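Local coordinates for protein endoglucanase (Uncultured bacterium, PDB 3X17) that hydrolyses internal beta-1,4-glucosidic bonds of cellulose as a glycoside hydrolase family 9 endoglucanase with an N-terminal Ig-like domain, at residues A[223-237]-A[282-296]. Sequence-based numbering, arbitrary orientation.
With CA (calcium ion), chain D.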
loop_
_atom_site.group_PDB
_atom_site.type_symbol
_atom_site.label_atom_id
_atom_site.label_comp_id
_atom_site.label_asym_id
_atom_site.label_seq_id
_atom_site.Cartn_x
_atom_site.Cartn_y
_atom_site.Cartn_z
ATOM N N LEU A 223 -15.720 2.552 1.748
ATOM C CA LEU A 223 -16.457 1.291 1.550
ATOM C C LEU A 223 -17.138 1.203 0.185
ATOM O O LEU A 223 -17.125 0.158 -0.442
ATOM C CB LEU A 223 -17.484 1.050 2.669
ATOM C CG LEU A 223 -16.885 0.940 4.080
ATOM C CD1 LEU A 223 -17.948 0.554 5.088
ATOM C CD2 LEU A 223 -15.715 -0.032 4.096
ATOM N N ASP A 224 -17.632 2.318 -0.328
ATOM C CA ASP A 224 -18.047 2.356 -1.724
ATOM C C ASP A 224 -16.890 2.000 -2.648
ATOM O O ASP A 224 -17.077 1.262 -3.608
ATOM C CB ASP A 224 -18.625 3.711 -2.100
ATOM C CG ASP A 224 -19.925 4.000 -1.374
ATOM O OD1 ASP A 224 -20.814 3.110 -1.326
ATOM O OD2 ASP A 224 -19.990 5.069 -0.744
ATOM N N GLU A 225 -15.693 2.515 -2.368
ATOM C CA GLU A 225 -14.580 2.202 -3.262
ATOM C C GLU A 225 -14.275 0.706 -3.199
ATOM O O GLU A 225 -14.136 0.052 -4.234
ATOM C CB GLU A 225 -13.321 2.995 -2.933
ATOM C CG GLU A 225 -12.256 2.875 -4.053
ATOM C CD GLU A 225 -12.738 3.521 -5.360
ATOM O OE1 GLU A 225 -13.330 4.626 -5.281
ATOM O OE2 GLU A 225 -12.596 2.893 -6.434
ATOM N N VAL A 226 -14.074 0.201 -1.984
ATOM C CA VAL A 226 -13.877 -1.222 -1.767
ATOM C C VAL A 226 -14.922 -2.038 -2.514
ATOM O O VAL A 226 -14.611 -3.079 -3.079
ATOM C CB VAL A 226 -13.938 -1.585 -0.270
ATOM C CG1 VAL A 226 -14.182 -3.082 -0.093
ATOM C CG2 VAL A 226 -12.638 -1.141 0.440
ATOM N N ARG A 227 -16.171 -1.582 -2.492
ATOM C CA ARG A 227 -17.234 -2.356 -3.089
ATOM C C ARG A 227 -17.054 -2.438 -4.610
ATOM O O ARG A 227 -17.283 -3.472 -5.193
ATOM C CB ARG A 227 -18.605 -1.746 -2.752
ATOM C CG ARG A 227 -19.728 -2.708 -3.045
ATOM C CD ARG A 227 -20.983 -2.055 -3.576
ATOM N NE ARG A 227 -21.887 -1.667 -2.502
ATOM C CZ ARG A 227 -23.166 -2.029 -2.402
ATOM N NH1 ARG A 227 -23.756 -2.812 -3.317
ATOM N NH2 ARG A 227 -23.859 -1.591 -1.363
ATOM N N TRP A 228 -16.614 -1.344 -5.234
ATOM C CA TRP A 228 -16.213 -1.374 -6.628
ATOM C C TRP A 228 -15.252 -2.533 -6.888
ATOM O O TRP A 228 -15.435 -3.291 -7.833
ATOM C CB TRP A 228 -15.554 -0.050 -7.038
ATOM C CG TRP A 228 -15.374 0.111 -8.546
ATOM C CD1 TRP A 228 -14.262 -0.200 -9.286
ATOM C CD2 TRP A 228 -16.351 0.606 -9.482
ATOM N NE1 TRP A 228 -14.496 0.039 -10.619
ATOM C CE2 TRP A 228 -15.770 0.536 -10.769
ATOM C CE3 TRP A 228 -17.662 1.091 -9.354
ATOM C CZ2 TRP A 228 -16.441 0.966 -11.918
ATOM C CZ3 TRP A 228 -18.351 1.491 -10.515
ATOM C CH2 TRP A 228 -17.742 1.415 -11.774
ATOM N N GLY A 229 -14.226 -2.678 -6.055
ATOM C CA GLY A 229 -13.233 -3.722 -6.308
ATOM C C GLY A 229 -13.841 -5.093 -6.115
ATOM O O GLY A 229 -13.605 -6.002 -6.901
ATOM N N LEU A 230 -14.650 -5.239 -5.069
ATOM C CA LEU A 230 -15.197 -6.544 -4.713
ATOM C C LEU A 230 -16.243 -7.019 -5.721
ATOM O O LEU A 230 -16.379 -8.233 -5.968
ATOM C CB LEU A 230 -15.823 -6.488 -3.329
ATOM C CG LEU A 230 -14.830 -6.186 -2.193
ATOM C CD1 LEU A 230 -15.609 -6.228 -0.904
ATOM C CD2 LEU A 230 -13.745 -7.269 -2.210
ATOM N N GLU A 231 -17.008 -6.066 -6.263
ATOM C CA GLU A 231 -18.010 -6.383 -7.292
ATOM C C GLU A 231 -17.390 -6.901 -8.589
ATOM O O GLU A 231 -17.932 -7.810 -9.239
ATOM C CB GLU A 231 -18.929 -5.187 -7.529
ATOM C CG GLU A 231 -19.908 -5.050 -6.369
ATOM C CD GLU A 231 -20.971 -3.971 -6.548
ATOM O OE1 GLU A 231 -20.675 -2.930 -7.178
ATOM O OE2 GLU A 231 -22.075 -4.123 -5.951
ATOM N N TRP A 232 -16.192 -6.422 -8.880
ATOM C CA TRP A 232 -15.391 -7.002 -9.946
ATOM C C TRP A 232 -14.909 -8.408 -9.661
ATOM O O TRP A 232 -15.005 -9.276 -10.518
ATOM C CB TRP A 232 -14.213 -6.110 -10.297
ATOM C CG TRP A 232 -13.477 -6.676 -11.432
ATOM C CD1 TRP A 232 -13.936 -6.824 -12.713
ATOM C CD2 TRP A 232 -12.194 -7.313 -11.391
ATOM N NE1 TRP A 232 -12.987 -7.442 -13.484
ATOM C CE2 TRP A 232 -11.932 -7.802 -12.690
ATOM C CE3 TRP A 232 -11.208 -7.443 -10.411
ATOM C CZ2 TRP A 232 -10.749 -8.439 -13.018
ATOM C CZ3 TRP A 232 -10.024 -8.092 -10.742
ATOM C CH2 TRP A 232 -9.818 -8.596 -12.030
ATOM N N LEU A 233 -14.430 -8.655 -8.439
ATOM C CA LEU A 233 -14.208 -10.026 -7.971
ATOM C C LEU A 233 -15.394 -10.986 -8.188
ATOM O O LEU A 233 -15.184 -12.141 -8.585
ATOM C CB LEU A 233 -13.760 -10.056 -6.494
ATOM C CG LEU A 233 -12.430 -9.382 -6.120
ATOM C CD1 LEU A 233 -11.988 -9.777 -4.686
ATOM C CD2 LEU A 233 -11.288 -9.685 -7.160
ATOM N N PHE A 234 -16.621 -10.558 -7.857
ATOM C CA PHE A 234 -17.796 -11.373 -8.154
ATOM C C PHE A 234 -17.809 -11.802 -9.637
ATOM O O PHE A 234 -18.066 -12.967 -9.945
ATOM C CB PHE A 234 -19.119 -10.644 -7.824
ATOM C CG PHE A 234 -19.332 -10.381 -6.352
ATOM C CD1 PHE A 234 -18.972 -11.328 -5.387
ATOM C CD2 PHE A 234 -19.979 -9.217 -5.940
ATOM C CE1 PHE A 234 -19.160 -11.060 -4.025
ATOM C CE2 PHE A 234 -20.270 -8.993 -4.587
ATOM C CZ PHE A 234 -19.840 -9.904 -3.628
ATOM N N ARG A 235 -17.536 -10.863 -10.544
ATOM C CA ARG A 235 -17.626 -11.162 -11.991
ATOM C C ARG A 235 -16.497 -12.110 -12.394
ATOM O O ARG A 235 -16.561 -12.740 -13.452
ATOM C CB ARG A 235 -17.593 -9.874 -12.821
ATOM C CG ARG A 235 -18.673 -8.819 -12.432
ATOM C CD ARG A 235 -18.466 -7.464 -13.144
ATOM N NE ARG A 235 -19.369 -6.451 -12.599
ATOM C CZ ARG A 235 -19.017 -5.405 -11.826
ATOM N NH1 ARG A 235 -17.743 -5.015 -11.675
ATOM N NH2 ARG A 235 -19.971 -4.664 -11.284
ATOM N N MET A 236 -15.441 -12.163 -11.580
ATOM C CA MET A 236 -14.302 -13.061 -11.822
ATOM C C MET A 236 -14.496 -14.449 -11.187
ATOM O O MET A 236 -13.574 -15.281 -11.164
ATOM C CB MET A 236 -13.008 -12.437 -11.309
ATOM C CG MET A 236 -12.498 -11.242 -12.130
ATOM S SD MET A 236 -12.097 -11.692 -13.856
ATOM C CE MET A 236 -10.366 -12.246 -13.703
ATOM N N GLN A 237 -15.684 -14.682 -10.648
ATOM C CA GLN A 237 -15.967 -15.938 -10.005
ATOM C C GLN A 237 -16.835 -16.852 -10.867
ATOM O O GLN A 237 -17.901 -16.487 -11.339
ATOM C CB GLN A 237 -16.578 -15.765 -8.599
ATOM C CG GLN A 237 -16.531 -17.064 -7.763
ATOM C CD GLN A 237 -17.258 -16.955 -6.409
ATOM O OE1 GLN A 237 -18.213 -16.178 -6.262
ATOM N NE2 GLN A 237 -16.815 -17.752 -5.421
ATOM N N TRP A 282 -13.974 -11.093 0.689
ATOM C CA TRP A 282 -15.431 -11.125 0.741
ATOM C C TRP A 282 -15.947 -11.403 2.162
ATOM O O TRP A 282 -16.986 -10.877 2.551
ATOM C CB TRP A 282 -15.993 -12.217 -0.161
ATOM C CG TRP A 282 -15.951 -11.910 -1.611
ATOM C CD1 TRP A 282 -16.100 -10.680 -2.207
ATOM C CD2 TRP A 282 -15.761 -12.854 -2.673
ATOM N NE1 TRP A 282 -15.958 -10.802 -3.571
ATOM C CE2 TRP A 282 -15.807 -12.129 -3.889
ATOM C CE3 TRP A 282 -15.510 -14.230 -2.713
ATOM C CZ2 TRP A 282 -15.633 -12.743 -5.130
ATOM C CZ3 TRP A 282 -15.316 -14.841 -3.961
ATOM C CH2 TRP A 282 -15.406 -14.107 -5.142
ATOM N N ALA A 283 -15.354 -12.372 2.847
ATOM C CA ALA A 283 -15.788 -12.668 4.228
ATOM C C ALA A 283 -15.530 -11.480 5.160
ATOM O O ALA A 283 -16.337 -11.186 6.038
ATOM C CB ALA A 283 -15.118 -13.912 4.761
ATOM N N MET A 284 -14.384 -10.817 5.005
ATOM C CA MET A 284 -14.191 -9.523 5.655
ATOM C C MET A 284 -15.305 -8.512 5.362
ATOM O O MET A 284 -15.710 -7.777 6.236
ATOM C CB MET A 284 -12.831 -8.924 5.306
ATOM C CG MET A 284 -11.693 -9.605 6.020
ATOM S SD MET A 284 -10.110 -9.071 5.353
ATOM C CE MET A 284 -9.930 -7.510 6.227
ATOM N N ALA A 285 -15.699 -8.385 4.101
ATOM C CA ALA A 285 -16.682 -7.367 3.724
ATOM C C ALA A 285 -18.026 -7.731 4.326
ATOM O O ALA A 285 -18.833 -6.846 4.653
ATOM C CB ALA A 285 -16.800 -7.263 2.201
ATOM N N ALA A 286 -18.286 -9.033 4.415
ATOM C CA ALA A 286 -19.534 -9.506 5.006
ATOM C C ALA A 286 -19.657 -8.991 6.446
ATOM O O ALA A 286 -20.741 -8.615 6.880
ATOM C CB ALA A 286 -19.609 -11.032 4.961
ATOM N N ARG A 287 -18.560 -8.956 7.162
ATOM C CA ARG A 287 -18.548 -8.509 8.522
ATOM C C ARG A 287 -18.651 -7.008 8.557
ATOM O O ARG A 287 -19.354 -6.463 9.342
ATOM C CB ARG A 287 -17.277 -8.974 9.229
ATOM C CG ARG A 287 -16.954 -8.275 10.516
ATOM C CD ARG A 287 -15.489 -7.977 10.644
ATOM N NE ARG A 287 -14.734 -9.138 10.313
ATOM C CZ ARG A 287 -13.495 -9.173 9.859
ATOM N NH1 ARG A 287 -12.785 -8.101 9.689
ATOM N NH2 ARG A 287 -12.976 -10.333 9.602
ATOM N N ILE A 288 -17.941 -6.348 7.682
ATOM C CA ILE A 288 -17.783 -4.917 7.810
ATOM C C ILE A 288 -18.971 -4.143 7.217
ATOM O O ILE A 288 -19.307 -3.055 7.701
ATOM C CB ILE A 288 -16.422 -4.464 7.221
ATOM C CG1 ILE A 288 -15.278 -4.907 8.125
ATOM C CG2 ILE A 288 -16.353 -2.980 7.042
ATOM C CD1 ILE A 288 -13.926 -4.822 7.448
ATOM N N PHE A 289 -19.607 -4.684 6.173
ATOM C CA PHE A 289 -20.664 -3.932 5.465
ATOM C C PHE A 289 -21.999 -4.160 6.149
ATOM O O PHE A 289 -23.005 -3.621 5.708
ATOM C CB PHE A 289 -20.804 -4.374 3.991
ATOM C CG PHE A 289 -19.890 -3.657 3.049
ATOM C CD1 PHE A 289 -18.581 -4.090 2.871
ATOM C CD2 PHE A 289 -20.352 -2.564 2.306
ATOM C CE1 PHE A 289 -17.714 -3.410 2.014
ATOM C CE2 PHE A 289 -19.489 -1.877 1.442
ATOM C CZ PHE A 289 -18.176 -2.328 1.276
ATOM N N ALA A 290 -22.029 -5.064 7.131
ATOM C CA ALA A 290 -23.296 -5.474 7.743
ATOM C C ALA A 290 -24.202 -4.319 8.236
ATOM O O ALA A 290 -25.392 -4.336 7.965
ATOM C CB ALA A 290 -23.076 -6.511 8.851
ATOM N N PRO A 291 -23.633 -3.285 8.888
ATOM C CA PRO A 291 -24.486 -2.159 9.331
ATOM C C PRO A 291 -24.941 -1.227 8.201
ATOM O O PRO A 291 -25.791 -0.383 8.428
ATOM C CB PRO A 291 -23.587 -1.375 10.306
ATOM C CG PRO A 291 -22.400 -2.300 10.594
ATOM C CD PRO A 291 -22.245 -3.147 9.362
ATOM N N PHE A 292 -24.337 -1.325 7.017
ATOM C CA PHE A 292 -24.615 -0.371 5.964
ATOM C C PHE A 292 -25.477 -0.944 4.859
ATOM O O PHE A 292 -26.325 -0.250 4.330
ATOM C CB PHE A 292 -23.325 0.208 5.379
ATOM C CG PHE A 292 -22.441 0.826 6.400
ATOM C CD1 PHE A 292 -22.796 2.038 7.004
ATOM C CD2 PHE A 292 -21.279 0.172 6.820
ATOM C CE1 PHE A 292 -21.971 2.623 7.944
ATOM C CE2 PHE A 292 -20.470 0.721 7.810
ATOM C CZ PHE A 292 -20.806 1.959 8.368
ATOM N N ASP A 293 -25.190 -2.179 4.453
ATOM C CA ASP A 293 -25.849 -2.778 3.304
ATOM C C ASP A 293 -25.925 -4.275 3.512
ATOM O O ASP A 293 -25.007 -4.995 3.142
ATOM C CB ASP A 293 -25.082 -2.473 2.018
ATOM C CG ASP A 293 -25.918 -2.736 0.776
ATOM O OD1 ASP A 293 -26.675 -3.726 0.769
ATOM O OD2 ASP A 293 -25.912 -1.893 -0.141
ATOM N N ALA A 294 -27.006 -4.723 4.148
ATOM C CA ALA A 294 -27.156 -6.117 4.566
ATOM C C ALA A 294 -27.268 -7.087 3.377
ATOM O O ALA A 294 -26.767 -8.207 3.445
ATOM C CB ALA A 294 -28.368 -6.270 5.526
ATOM N N ALA A 295 -27.867 -6.632 2.281
ATOM C CA ALA A 295 -27.958 -7.428 1.054
ATOM C C ALA A 295 -26.558 -7.633 0.404
ATOM O O ALA A 295 -26.236 -8.702 -0.094
ATOM C CB ALA A 295 -28.890 -6.745 0.063
ATOM N N PHE A 296 -25.749 -6.589 0.378
ATOM C CA PHE A 296 -24.402 -6.724 -0.154
ATOM C C PHE A 296 -23.551 -7.592 0.754
ATOM O O PHE A 296 -22.809 -8.444 0.286
ATOM C CB PHE A 296 -23.755 -5.349 -0.348
ATOM C CG PHE A 296 -22.354 -5.418 -0.843
ATOM C CD1 PHE A 296 -22.103 -5.673 -2.182
ATOM C CD2 PHE A 296 -21.287 -5.412 0.055
ATOM C CE1 PHE A 296 -20.787 -5.785 -2.658
ATOM C CE2 PHE A 296 -19.968 -5.511 -0.405
ATOM C CZ PHE A 296 -19.724 -5.725 -1.768
HETATM CA CA CA D . -20.876 7.102 0.298
#
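R227 reaches from helix 221-235 to D293, forming a salt bridge through NH2 and OD2; the modelled 2.4 Å between these two atoms is very short, so its exact length is doubtful. The guanidinium and carboxylate planes stand 66° apart, with OD2 near the guanidinium edge. R227 NH1 makes a weak, nearly straight bond to E231 OE2 (3.4 Å), one turn on, and the three residues form a charged network. D293 also N-caps helix 294-312: its other oxygen, OD1, accepts from F296 N at 3.0 Å, met from above the carboxylate plane. The F296 ring lies along R227 from CG to the guanidinium. With CG anti to the backbone N (chi1 178°), it enters a hole lined by R227, L230, E231 and F234, a knob-into-hole fit. R227 CG sits over one face, 3.6 Å from the F296 ring centroid, a CH-pi contact, while the guanidinium makes an off-centre cation-pi contact with the same ring. Further along, the F234 ring and the five-membered ring of W282 are nearly parallel (20°) but slid apart, barely overlapping, with F234 CE1 above the rim of the indole; L230 O lies at the indole edge, 3.5 Å from W282 NE1. L233 CB touches W282 CZ2, and the Q237 amide, whose main polar partner is G241, lies by the six-membered ring. Midway along, L230 CD1 meets A285 CB. Toward the start of 223-237, F289 turns its ring edge to L223 O and V226 CG1, and L223 CD1 meets F292 CE2 at 3.7 Å. Next to L223, D224 binds calcium together with D207, E214, N217, V219 and D221. Within the (alpha/alpha)6 barrel, one arginine thus joins helix 221-235 to the capped start of helix 294-312, its CG and CD laid on F296 and its charge probably offset mainly by D293.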